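Local structure of lipid-transfer protein (Thermomonospora curvata, 6OK1) at residues A[47-52]-A[101-106]; A[36-41]-A[223-228]; A[75-80]-A[90-95]; A[7-12]-A[239-244]; A[41-46]-A[233-238]. The protein is a lipid-transfer protein by name, of undetermined function, with the layered alpha/beta fold of the thiolase superfamily. All blocks are in the same frame, centred on the assembly; numbering follows the deposited sequence. Where two conformers were deposited one is given.

Interaction 1: A[47-52]-A[101-106]; sequences DVDGLV and IAEVVV. With NA (sodium ion), chain E.
D49 reaches across to the backbone of E103 and V104 where two neighbouring parallel strands of the thiolase-fold sheet, 50-54 and 104-112, come together. Its CG sits between the backbone N and the carbonyl carbon (chi1 53°), the crowded position; from there the carboxylate oxygens reach the N-H groups of E103 and V104. OD2 takes E103 N on its syn lone pair at 3.0 Å. OD1 takes V104 N at 2.9 Å, also from the syn side but 29° out of the carboxylate plane. Two backbone N-H groups thus fix the rotation of the carboxylate and probably favour its charged form, although OD2 lies only 4.3 Å from E103 OE1. In return V104 O accepts D49 N and, weakly, G50 N; farther along, V106 N bonds to G50 O, and V52 N to V106 O, as in a parallel ladder.

The apolar side chains divide between the two faces. L51 and V106 run side by side, pointing the same way, with L51 CD2 3.6 Å from V106 CB. V48 instead crosses both V104 and V106 at about a right angle, its CG1 3.8 Å from V106 CG2. On the face turned to helix 86-98, V52 and V105 meet obliquely, V52 CG2 lying 3.7 Å from V105 CG1. While the V48 side chain packs on V104, V106 and I38, its carbonyl serves a metal site completed by the carbonyl oxygens of I70 and E72 and two waters: V48 O stands 2.4 Å from the sodium ion.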
# COMPACT_ATOMS: atom_id res chain seq x y z
N ASP A 47 -5.73 4.81 -23.24
CA ASP A 47 -6.20 3.43 -23.17
C ASP A 47 -6.08 2.83 -21.76
O ASP A 47 -6.81 1.89 -21.44
CB ASP A 47 -5.41 2.55 -24.15
CG ASP A 47 -5.63 2.95 -25.60
OD1 ASP A 47 -6.76 3.35 -25.93
OD2 ASP A 47 -4.68 2.86 -26.41
N VAL A 48 -5.19 3.37 -20.93
CA VAL A 48 -4.90 2.80 -19.61
C VAL A 48 -6.02 3.10 -18.63
O VAL A 48 -6.40 4.26 -18.43
CB VAL A 48 -3.57 3.34 -19.07
CG1 VAL A 48 -3.27 2.80 -17.68
CG2 VAL A 48 -2.44 2.98 -20.02
N ASP A 49 -6.53 2.07 -17.96
CA ASP A 49 -7.54 2.29 -16.93
C ASP A 49 -7.15 1.68 -15.59
O ASP A 49 -7.96 1.70 -14.65
CB ASP A 49 -8.91 1.77 -17.39
CG ASP A 49 -8.90 0.34 -17.85
OD1 ASP A 49 -7.88 -0.35 -17.70
OD2 ASP A 49 -9.96 -0.12 -18.37
N GLY A 50 -5.92 1.19 -15.46
CA GLY A 50 -5.46 0.65 -14.19
C GLY A 50 -3.99 0.93 -13.97
O GLY A 50 -3.19 0.94 -14.91
N LEU A 51 -3.63 1.14 -12.69
CA LEU A 51 -2.24 1.33 -12.29
C LEU A 51 -1.97 0.58 -11.00
O LEU A 51 -2.74 0.69 -10.04
CB LEU A 51 -1.91 2.82 -12.06
CG LEU A 51 -1.80 3.69 -13.32
CD1 LEU A 51 -1.58 5.17 -12.96
CD2 LEU A 51 -0.71 3.22 -14.27
N VAL A 52 -0.85 -0.15 -10.96
CA VAL A 52 -0.45 -0.93 -9.79
C VAL A 52 1.01 -0.59 -9.47
O VAL A 52 1.86 -0.55 -10.36
CB VAL A 52 -0.62 -2.44 -10.01
CG1 VAL A 52 -0.31 -3.19 -8.73
CG2 VAL A 52 -2.07 -2.77 -10.49
N ILE A 101 -12.62 -5.77 -14.50
CA ILE A 101 -12.54 -4.48 -13.83
C ILE A 101 -11.76 -3.48 -14.67
O ILE A 101 -12.09 -2.29 -14.75
CB ILE A 101 -11.91 -4.66 -12.43
CG1 ILE A 101 -12.91 -5.36 -11.50
CG2 ILE A 101 -11.46 -3.33 -11.85
CD1 ILE A 101 -14.24 -4.58 -11.27
N ALA A 102 -10.69 -3.95 -15.31
CA ALA A 102 -9.84 -3.09 -16.11
C ALA A 102 -9.45 -3.80 -17.40
O ALA A 102 -9.39 -5.03 -17.45
CB ALA A 102 -8.55 -2.69 -15.37
N GLU A 103 -9.19 -3.01 -18.43
CA GLU A 103 -8.73 -3.54 -19.71
C GLU A 103 -7.23 -3.37 -19.93
O GLU A 103 -6.61 -4.22 -20.58
CB GLU A 103 -9.51 -2.87 -20.85
CG GLU A 103 -10.97 -3.34 -20.89
CD GLU A 103 -11.76 -2.70 -21.99
OE1 GLU A 103 -11.72 -1.46 -22.08
OE2 GLU A 103 -12.40 -3.44 -22.76
N VAL A 104 -6.63 -2.31 -19.40
CA VAL A 104 -5.22 -2.00 -19.68
C VAL A 104 -4.59 -1.50 -18.38
O VAL A 104 -4.91 -0.39 -17.93
CB VAL A 104 -5.07 -0.94 -20.78
CG1 VAL A 104 -3.62 -0.68 -21.05
CG2 VAL A 104 -5.78 -1.40 -22.07
N VAL A 105 -3.72 -2.30 -17.79
CA VAL A 105 -3.16 -2.00 -16.48
C VAL A 105 -1.66 -1.84 -16.63
O VAL A 105 -1.00 -2.68 -17.26
CB VAL A 105 -3.49 -3.10 -15.45
CG1 VAL A 105 -2.98 -2.69 -14.06
CG2 VAL A 105 -5.03 -3.35 -15.44
N VAL A 106 -1.11 -0.77 -16.07
CA VAL A 106 0.34 -0.58 -16.03
C VAL A 106 0.86 -0.81 -14.62
O VAL A 106 0.38 -0.20 -13.67
CB VAL A 106 0.75 0.81 -16.55
CG1 VAL A 106 2.24 0.89 -16.68
CG2 VAL A 106 0.10 1.07 -17.92
NA NA E . -7.60 6.28 -18.27
O HOH W 1 -11.04 0.82 -20.42
O HOH W 2 -9.65 5.19 -19.14
O HOH W 3 -8.72 7.77 -19.56

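Interaction 2: A[36-41]-A[223-228]; sequences AAIADA and ALVVVS
V225 and A37 bury the most surface here, the valine of strand 219-228 pressing one methyl on A37 in the last turn of helix 26-40 and the other on A41 just after it. Its CG1, anti to the backbone N (chi1 174°), reaches A41, ending 3.9 Å from A41 CB. CG2 lies against the helix backbone, 3.5 Å from A37 O and 3.7 Å from A37 CB. That carbonyl keeps its helical partner, since A41 N bonds to it, so the methyl packs beside an oxygen already in use. I38 adds a looser contact through CG1.

The A37 methyl points toward the strand and touches both V225 and A223: A37 CB is 3.8 Å from A223 CB, and about as near the carbonyl oxygen of A223. With only methyl groups on the helix side at A37 and A41, the backbone can come close, and the short helix and strand axes approach to 7.3 Å, at 41° to each other. Everything that meets is apolar or backbone, and all the touching residues are buried.

L224 and V226 point to the other face of the strand, where they meet V90 and A93 of helix 86-98. A sheet covered by helix 26-40 on one face and helix 86-98 on the other is the layered alpha/beta architecture of the thiolase N-terminal domain.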
# COMPACT_ATOMS: atom_id res chain seq x y z
N ALA A 36 6.90 4.64 -21.90
CA ALA A 36 7.67 3.75 -22.76
C ALA A 36 6.99 2.39 -22.89
O ALA A 36 6.93 1.83 -23.98
CB ALA A 36 9.10 3.60 -22.24
N ALA A 37 6.45 1.87 -21.78
CA ALA A 37 5.79 0.57 -21.81
C ALA A 37 4.49 0.63 -22.61
O ALA A 37 4.19 -0.27 -23.41
CB ALA A 37 5.51 0.08 -20.39
N ILE A 38 3.75 1.72 -22.46
CA ILE A 38 2.51 1.93 -23.20
C ILE A 38 2.81 1.94 -24.70
O ILE A 38 2.14 1.27 -25.49
CB ILE A 38 1.85 3.24 -22.74
CG1 ILE A 38 1.31 3.08 -21.29
CG2 ILE A 38 0.73 3.66 -23.68
CD1 ILE A 38 0.90 4.39 -20.61
N ALA A 39 3.81 2.72 -25.10
CA ALA A 39 4.19 2.77 -26.51
C ALA A 39 4.67 1.41 -26.99
O ALA A 39 4.39 1.01 -28.13
CB ALA A 39 5.28 3.82 -26.71
N ASP A 40 5.38 0.68 -26.14
CA ASP A 40 5.87 -0.64 -26.52
C ASP A 40 4.72 -1.59 -26.80
O ASP A 40 4.85 -2.49 -27.64
CB ASP A 40 6.75 -1.21 -25.41
CG ASP A 40 7.49 -2.45 -25.84
OD1 ASP A 40 8.28 -2.39 -26.80
OD2 ASP A 40 7.30 -3.51 -25.20
N ALA A 41 3.60 -1.43 -26.10
CA ALA A 41 2.42 -2.26 -26.32
C ALA A 41 1.58 -1.79 -27.49
O ALA A 41 0.49 -2.34 -27.73
CB ALA A 41 1.56 -2.31 -25.06
N ALA A 223 8.38 -0.31 -16.06
CA ALA A 223 6.93 -0.43 -16.19
C ALA A 223 6.59 -1.60 -17.10
O ALA A 223 7.41 -2.05 -17.89
CB ALA A 223 6.29 0.85 -16.74
N LEU A 224 5.38 -2.13 -16.91
CA LEU A 224 4.88 -3.32 -17.60
C LEU A 224 3.41 -3.09 -17.91
O LEU A 224 2.67 -2.67 -17.02
CB LEU A 224 5.02 -4.57 -16.73
CG LEU A 224 6.37 -4.83 -16.06
CD1 LEU A 224 6.23 -5.79 -14.92
CD2 LEU A 224 7.39 -5.38 -17.05
N VAL A 225 2.97 -3.40 -19.14
CA VAL A 225 1.58 -3.23 -19.58
C VAL A 225 0.92 -4.60 -19.66
O VAL A 225 1.39 -5.49 -20.38
CB VAL A 225 1.50 -2.52 -20.94
CG1 VAL A 225 0.06 -2.50 -21.44
CG2 VAL A 225 2.00 -1.11 -20.80
N VAL A 226 -0.21 -4.76 -18.96
CA VAL A 226 -0.94 -6.02 -18.91
C VAL A 226 -2.30 -5.79 -19.56
O VAL A 226 -2.98 -4.81 -19.25
CB VAL A 226 -1.08 -6.51 -17.46
CG1 VAL A 226 -1.94 -7.80 -17.36
CG2 VAL A 226 0.31 -6.77 -16.85
N VAL A 227 -2.69 -6.69 -20.47
CA VAL A 227 -3.99 -6.64 -21.12
C VAL A 227 -4.55 -8.06 -21.19
O VAL A 227 -3.88 -9.03 -20.82
CB VAL A 227 -3.89 -6.03 -22.54
CG1 VAL A 227 -3.47 -4.60 -22.48
CG2 VAL A 227 -2.92 -6.82 -23.37
N SER A 228 -5.77 -8.20 -21.72
CA SER A 228 -6.25 -9.55 -21.96
C SER A 228 -5.39 -10.22 -23.02
O SER A 228 -4.80 -9.58 -23.89
CB SER A 228 -7.72 -9.54 -22.40
OG SER A 228 -7.82 -9.02 -23.72

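Interaction 3: A[75-80]-A[90-95]; sequences FFSRVG and VQQAAM
S77 and Q92 make the polar centre of this contact, S77 OG donating to Q92 OE1 at 2.7 Å. The hydroxyl approaches from above the amide, 41° out of the carbonyl plane. The same oxygen also meets the F75 ring, F75 CZ being 3.3 Å from Q92 OE1. Ring and amide planes are almost parallel, 5° apart, although the oxygen approaches the ring obliquely. The F75 ring also leans on the helix backbone, with CE2 3.7 Å from Q92 O. Farther along the strand, V79 CG2 touches the aliphatic part of the glutamine, 3.8 Å from Q92 CG.

The glutamine chain is bent at chi2, and its CD faces S77. The other end of the amide is held as well: Q92 NE2 bonds to OE1 of Q92 of the second subunit, which places this buried amide pair at the subunit interface. F76, pointing away from the helix, gives its backbone N to OE1 of Q247 of the second subunit, and backbone bonds from R78 also reach that chain.

Strand 75-79 is one of the two outermost strands of the sheet within its own chain, backbone-bonded to strand 50-54. The segment 90-95 of helix 86-98 runs at 150° to strand 75-79, and the helix leads to strand 104-112, completing a beta-alpha-beta crossover that passes V52 of strand 50-54 and sets A93 on V105.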
# COMPACT_ATOMS: atom_id res chain seq x y z
N PHE A 75 -8.97 1.13 -11.63
CA PHE A 75 -8.23 0.15 -10.82
C PHE A 75 -6.93 0.78 -10.36
O PHE A 75 -6.18 1.34 -11.18
CB PHE A 75 -7.96 -1.13 -11.64
CG PHE A 75 -7.32 -2.23 -10.85
CD1 PHE A 75 -8.00 -2.86 -9.83
CD2 PHE A 75 -6.05 -2.66 -11.16
CE1 PHE A 75 -7.43 -3.88 -9.12
CE2 PHE A 75 -5.47 -3.69 -10.43
CZ PHE A 75 -6.16 -4.30 -9.43
N PHE A 76 -6.67 0.74 -9.05
CA PHE A 76 -5.41 1.23 -8.52
C PHE A 76 -5.16 0.58 -7.17
O PHE A 76 -5.97 0.72 -6.25
CB PHE A 76 -5.39 2.78 -8.42
CG PHE A 76 -6.70 3.39 -7.97
CD1 PHE A 76 -7.74 3.61 -8.88
CD2 PHE A 76 -6.88 3.75 -6.66
CE1 PHE A 76 -8.94 4.17 -8.47
CE2 PHE A 76 -8.08 4.31 -6.22
CZ PHE A 76 -9.12 4.52 -7.13
N SER A 77 -4.03 -0.12 -7.05
CA SER A 77 -3.76 -0.95 -5.89
C SER A 77 -2.27 -0.98 -5.64
O SER A 77 -1.46 -0.63 -6.51
CB SER A 77 -4.27 -2.39 -6.10
OG SER A 77 -3.51 -3.03 -7.13
N ARG A 78 -1.92 -1.44 -4.45
CA ARG A 78 -0.53 -1.58 -4.03
C ARG A 78 -0.32 -2.96 -3.44
O ARG A 78 -1.23 -3.57 -2.90
CB ARG A 78 -0.13 -0.57 -2.97
CG ARG A 78 -0.44 0.87 -3.32
CD ARG A 78 0.34 1.38 -4.48
NE ARG A 78 0.10 2.81 -4.62
CZ ARG A 78 0.90 3.79 -4.19
NH1 ARG A 78 2.07 3.54 -3.60
NH2 ARG A 78 0.54 5.06 -4.41
N VAL A 79 0.93 -3.43 -3.53
CA VAL A 79 1.36 -4.62 -2.82
C VAL A 79 2.57 -4.23 -1.99
O VAL A 79 3.41 -3.44 -2.44
CB VAL A 79 1.66 -5.77 -3.80
CG1 VAL A 79 2.16 -6.99 -3.02
CG2 VAL A 79 0.40 -6.13 -4.62
N GLY A 80 2.64 -4.73 -0.76
CA GLY A 80 3.66 -4.32 0.19
C GLY A 80 4.88 -5.23 0.21
O GLY A 80 5.09 -6.09 -0.65
N VAL A 90 1.91 -7.70 -10.98
CA VAL A 90 1.40 -8.30 -12.20
C VAL A 90 0.21 -9.22 -11.91
O VAL A 90 -0.73 -9.28 -12.71
CB VAL A 90 2.53 -9.03 -12.93
CG1 VAL A 90 1.98 -9.76 -14.16
CG2 VAL A 90 3.61 -8.03 -13.36
N GLN A 91 0.23 -9.97 -10.80
CA GLN A 91 -0.96 -10.71 -10.40
C GLN A 91 -2.16 -9.79 -10.27
O GLN A 91 -3.25 -10.09 -10.78
CB GLN A 91 -0.76 -11.45 -9.08
CG GLN A 91 -1.93 -12.39 -8.80
CD GLN A 91 -1.95 -12.87 -7.39
OE1 GLN A 91 -1.88 -12.06 -6.46
NE2 GLN A 91 -2.06 -14.17 -7.20
N GLN A 92 -1.99 -8.65 -9.58
CA GLN A 92 -3.05 -7.66 -9.46
C GLN A 92 -3.63 -7.29 -10.82
O GLN A 92 -4.85 -7.32 -11.02
CB GLN A 92 -2.53 -6.41 -8.74
CG GLN A 92 -2.38 -6.56 -7.24
CD GLN A 92 -3.72 -6.43 -6.55
OE1 GLN A 92 -4.51 -5.54 -6.88
NE2 GLN A 92 -4.02 -7.33 -5.65
N ALA A 93 -2.76 -6.96 -11.76
CA ALA A 93 -3.21 -6.54 -13.07
C ALA A 93 -3.94 -7.67 -13.78
O ALA A 93 -4.98 -7.45 -14.40
CB ALA A 93 -2.00 -6.07 -13.88
N ALA A 94 -3.39 -8.88 -13.71
CA ALA A 94 -4.03 -10.03 -14.34
C ALA A 94 -5.41 -10.30 -13.75
O ALA A 94 -6.34 -10.65 -14.48
CB ALA A 94 -3.15 -11.27 -14.19
N MET A 95 -5.54 -10.17 -12.44
CA MET A 95 -6.82 -10.34 -11.76
C MET A 95 -7.83 -9.29 -12.22
O MET A 95 -9.01 -9.60 -12.44
CB MET A 95 -6.58 -10.25 -10.26
CG MET A 95 -7.74 -10.52 -9.35
SD MET A 95 -7.34 -10.20 -7.61
CE MET A 95 -5.56 -10.39 -7.59

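Interaction 4: A[7-12]-A[239-244]; sequences AAAIAG and PALIWG
An antiparallel strand pair within the thiolase-fold sheet brings A9 opposite L241 and I10 opposite A240, joining strand 8-15 near the start of the chain to strand 240-248. I10 and A240 form a hydrogen-bonded pair: I10 N donates to A240 O at 2.9 Å, and A240 N returns a longer bond to I10 O at 3.2 Å. A9 and L241 are the non-hydrogen-bonded pair, their CA atoms 4.1 Å apart. The next rung is I242 N to A8 O, a nearly straight bond with 169° at the hydrogen.

On the face carrying A9 and L241, the A9 methyl touches P239 and L241, with A9 CB 4.0 Å from P239 CB, and helix 229-232 covers it through T229 and A232. On the opposite face, I10 and I242 cross at about a right angle. The extended chi2 of I242 (160°) carries CD1 away from the backbone, to 4.1 Å from I10 CG1. The same CD1 also touches the A8 methyl. This face lies under helix 86-98, where V90 meets I242 and A94 meets A8.

Each strand has a classic beta bulge beyond the pairing, at opposite ends of the ladder: A11 and G12 together face V225 of the next strand, and W243 and G244 face I386 of strand 382-388. Beside W243, past the I242 N to A8 O bond, a water bridges the strands, accepting from A8 N at 3.0 Å and donating to I242 O at 2.8 Å.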
# COMPACT_ATOMS: atom_id res chain seq x y z
N ALA A 7 -5.41 -15.81 -18.89
CA ALA A 7 -6.42 -14.83 -19.30
C ALA A 7 -5.79 -13.50 -19.69
O ALA A 7 -6.36 -12.77 -20.52
CB ALA A 7 -7.43 -14.62 -18.18
N ALA A 8 -4.66 -13.16 -19.10
CA ALA A 8 -4.01 -11.88 -19.33
C ALA A 8 -2.58 -12.10 -19.80
O ALA A 8 -1.99 -13.17 -19.61
CB ALA A 8 -3.99 -11.03 -18.05
N ALA A 9 -2.01 -11.05 -20.38
CA ALA A 9 -0.66 -11.15 -20.88
C ALA A 9 0.06 -9.81 -20.76
O ALA A 9 -0.56 -8.75 -20.82
CB ALA A 9 -0.69 -11.59 -22.36
N ILE A 10 1.39 -9.87 -20.69
CA ILE A 10 2.22 -8.68 -20.76
C ILE A 10 2.52 -8.38 -22.22
O ILE A 10 3.14 -9.18 -22.94
CB ILE A 10 3.52 -8.83 -19.96
CG1 ILE A 10 3.21 -9.06 -18.48
CG2 ILE A 10 4.39 -7.57 -20.15
CD1 ILE A 10 4.43 -9.32 -17.62
N ALA A 11 2.09 -7.21 -22.66
CA ALA A 11 2.22 -6.77 -24.03
C ALA A 11 3.23 -5.67 -24.21
O ALA A 11 3.66 -5.42 -25.34
CB ALA A 11 0.87 -6.29 -24.55
N GLY A 12 3.61 -4.99 -23.13
CA GLY A 12 4.55 -3.89 -23.21
C GLY A 12 5.46 -3.86 -22.01
O GLY A 12 5.04 -4.15 -20.89
N PRO A 239 2.69 -12.05 -27.36
CA PRO A 239 2.22 -11.88 -25.98
C PRO A 239 2.97 -12.79 -25.03
O PRO A 239 3.29 -13.94 -25.36
CB PRO A 239 0.74 -12.26 -26.05
CG PRO A 239 0.38 -12.15 -27.51
CD PRO A 239 1.61 -12.49 -28.27
N ALA A 240 3.25 -12.27 -23.83
CA ALA A 240 3.86 -13.05 -22.76
C ALA A 240 2.70 -13.39 -21.83
O ALA A 240 2.29 -12.58 -21.01
CB ALA A 240 4.96 -12.27 -22.05
N LEU A 241 2.11 -14.57 -22.01
CA LEU A 241 0.90 -14.88 -21.28
C LEU A 241 1.23 -15.13 -19.82
O LEU A 241 2.26 -15.74 -19.49
CB LEU A 241 0.23 -16.13 -21.86
CG LEU A 241 -0.78 -15.90 -22.99
CD1 LEU A 241 -0.11 -15.28 -24.20
CD2 LEU A 241 -1.42 -17.23 -23.35
N ILE A 242 0.33 -14.69 -18.95
CA ILE A 242 0.48 -14.88 -17.52
C ILE A 242 -0.23 -16.19 -17.20
O ILE A 242 -1.42 -16.23 -16.87
CB ILE A 242 -0.06 -13.68 -16.74
CG1 ILE A 242 0.73 -12.43 -17.14
CG2 ILE A 242 0.07 -13.91 -15.28
CD1 ILE A 242 0.01 -11.11 -16.83
N TRP A 243 0.53 -17.28 -17.26
CA TRP A 243 0.02 -18.62 -16.97
C TRP A 243 -0.01 -18.93 -15.48
O TRP A 243 -0.85 -19.73 -15.04
CB TRP A 243 0.85 -19.68 -17.67
CG TRP A 243 0.45 -19.82 -19.09
CD1 TRP A 243 1.20 -19.57 -20.18
CD2 TRP A 243 -0.85 -20.21 -19.57
NE1 TRP A 243 0.48 -19.81 -21.34
CE2 TRP A 243 -0.79 -20.19 -20.99
CE3 TRP A 243 -2.05 -20.58 -18.96
CZ2 TRP A 243 -1.87 -20.52 -21.78
CZ3 TRP A 243 -3.13 -20.92 -19.76
CH2 TRP A 243 -3.04 -20.88 -21.15
N GLY A 244 0.89 -18.34 -14.72
CA GLY A 244 0.84 -18.42 -13.28
C GLY A 244 1.17 -17.07 -12.69
O GLY A 244 2.04 -16.34 -13.19
O HOH W 4 -3.49 -14.32 -16.64

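Interaction 5: A[41-46]-A[233-238]; sequences AGLEPS and RDLPHP
A Schellman motif closes helix 26-40 at A41 and G42, and L235 and P236 of the loop leading to strand 240-248 pack directly against it. G42 leaves the helix with a positive phi of 66°, and the chain turns so that L43 N can bond back to I38 O. The turn presents the A41 carbonyl to the other loop. The L235 side chain lies against that oxygen: both of its methyls, CD1 and CD2, are 3.4 Å from A41 O, and the P236 ring closes in beside them with CD at 3.3 Å from A41 O. These are carbon-oxygen packing contacts. The proline ring also touches G42, P236 CG standing 3.8 Å from G42 CA.

In L235, CG lies anti to the carbonyl carbon (chi1 -61°), against A41 O; beyond the shared oxygen, each methyl has a second neighbour. CD2 meets L43, with L235 CD2 3.9 Å from L43 CD2, the two leucines crossing at about a right angle. CD1 faces the A41 methyl more loosely, at 4.4 Å from A41 CB. The contact lies at the surface, with G42 and P236 exposed, while A41 beneath is buried.

A polar tie lies alongside: H237 NE2 bonds to OD1 of D40, whose OD2 pairs with R359. Below, the leucines and A41 sit over the strands: L235 rests on A11 of strand 8-15 and on V227 of strand 219-228, and L43 on V225. The end of helix 26-40 and the loop after helix 229-232 therefore meet above the same two neighbouring strands.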
# COMPACT_ATOMS: atom_id res chain seq x y z
N ALA A 41 3.60 -1.43 -26.10
CA ALA A 41 2.42 -2.26 -26.32
C ALA A 41 1.58 -1.79 -27.49
O ALA A 41 0.49 -2.34 -27.73
CB ALA A 41 1.56 -2.31 -25.06
N GLY A 42 2.04 -0.78 -28.21
CA GLY A 42 1.28 -0.23 -29.32
C GLY A 42 -0.00 0.44 -28.90
O GLY A 42 -0.97 0.45 -29.67
N LEU A 43 -0.05 1.00 -27.69
CA LEU A 43 -1.23 1.65 -27.13
C LEU A 43 -0.95 3.14 -26.90
O LEU A 43 0.15 3.65 -27.16
CB LEU A 43 -1.65 0.96 -25.83
CG LEU A 43 -2.11 -0.51 -25.91
CD1 LEU A 43 -2.31 -1.12 -24.50
CD2 LEU A 43 -3.38 -0.61 -26.71
N GLU A 44 -1.99 3.83 -26.44
CA GLU A 44 -1.96 5.24 -26.08
C GLU A 44 -2.25 5.40 -24.59
O GLU A 44 -2.95 4.57 -24.02
CB GLU A 44 -3.00 6.04 -26.87
CG GLU A 44 -2.75 6.09 -28.38
CD GLU A 44 -1.58 6.98 -28.77
OE1 GLU A 44 -0.94 7.56 -27.86
OE2 GLU A 44 -1.30 7.11 -29.97
N PRO A 45 -1.76 6.47 -23.95
CA PRO A 45 -2.04 6.63 -22.50
C PRO A 45 -3.52 6.61 -22.14
O PRO A 45 -3.87 6.03 -21.11
CB PRO A 45 -1.40 7.98 -22.17
CG PRO A 45 -0.27 8.12 -23.16
CD PRO A 45 -0.78 7.46 -24.43
N SER A 46 -4.41 7.19 -22.97
CA SER A 46 -5.84 7.19 -22.69
C SER A 46 -6.44 5.79 -22.68
O SER A 46 -7.55 5.60 -22.17
CB SER A 46 -6.58 8.05 -23.73
OG SER A 46 -6.32 7.54 -25.03
N ARG A 233 -2.99 -10.24 -28.55
CA ARG A 233 -2.79 -10.84 -29.87
C ARG A 233 -2.89 -9.82 -30.99
O ARG A 233 -2.36 -10.06 -32.08
CB ARG A 233 -3.79 -11.97 -30.08
CG ARG A 233 -3.40 -13.25 -29.37
CD ARG A 233 -4.59 -14.16 -29.18
NE ARG A 233 -4.19 -15.38 -28.48
CZ ARG A 233 -5.05 -16.20 -27.89
NH1 ARG A 233 -6.35 -15.94 -27.93
NH2 ARG A 233 -4.61 -17.29 -27.28
N ASP A 234 -3.56 -8.69 -30.77
CA ASP A 234 -3.63 -7.63 -31.77
C ASP A 234 -2.58 -6.54 -31.57
O ASP A 234 -2.52 -5.61 -32.37
CB ASP A 234 -5.04 -7.01 -31.77
CG ASP A 234 -6.10 -7.99 -32.26
OD1 ASP A 234 -5.80 -8.91 -33.04
OD2 ASP A 234 -7.26 -7.84 -31.86
N LEU A 235 -1.74 -6.65 -30.56
CA LEU A 235 -0.70 -5.68 -30.31
C LEU A 235 0.62 -6.14 -30.94
O LEU A 235 0.72 -7.24 -31.48
CB LEU A 235 -0.58 -5.47 -28.79
CG LEU A 235 -1.89 -4.93 -28.21
CD1 LEU A 235 -1.79 -4.67 -26.69
CD2 LEU A 235 -2.36 -3.64 -28.92
N PRO A 236 1.68 -5.31 -30.89
CA PRO A 236 2.86 -5.55 -31.74
C PRO A 236 3.70 -6.78 -31.41
O PRO A 236 4.26 -7.39 -32.33
CB PRO A 236 3.69 -4.27 -31.54
CG PRO A 236 2.74 -3.24 -31.20
CD PRO A 236 1.68 -3.93 -30.36
N HIS A 237 3.88 -7.12 -30.12
CA HIS A 237 4.83 -8.16 -29.73
C HIS A 237 4.14 -9.50 -29.55
O HIS A 237 2.94 -9.58 -29.28
CB HIS A 237 5.52 -7.77 -28.41
CG HIS A 237 6.40 -6.57 -28.52
ND1 HIS A 237 7.67 -6.62 -29.06
CD2 HIS A 237 6.20 -5.28 -28.15
CE1 HIS A 237 8.21 -5.41 -29.00
NE2 HIS A 237 7.34 -4.58 -28.46
N PRO A 238 4.89 -10.59 -29.64
CA PRO A 238 4.39 -11.86 -29.12
C PRO A 238 3.93 -11.67 -27.69
O PRO A 238 4.67 -11.11 -26.88
CB PRO A 238 5.62 -12.79 -29.19
CG PRO A 238 6.55 -12.14 -30.17
CD PRO A 238 6.30 -10.67 -30.05

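Overall arrangement
Interactions 1 to 4 share one mixed sheet. Interaction 1 links to interaction 3 through L51 N and F75 O (3.0 Å), and to interaction 2 through V105 O and V226 N (2.8 Å). Interaction 2 in turn joins interaction 4 by V227 O and A9 N, also 2.8 Å apart. Helix 86-98 of interaction 3 lies across this row, V90 CG1 coming within 3.6 Å of I242 CD1 in interaction 4. Interaction 5 lies at the end of helix 26-40, over strands 8-15 and 219-228; it shares A41 with interaction 2, their centres about 7 Å apart. Interaction 1 supplies V48 O to the sodium ion; the I38 side chain of interaction 2 is about 9 Å from it.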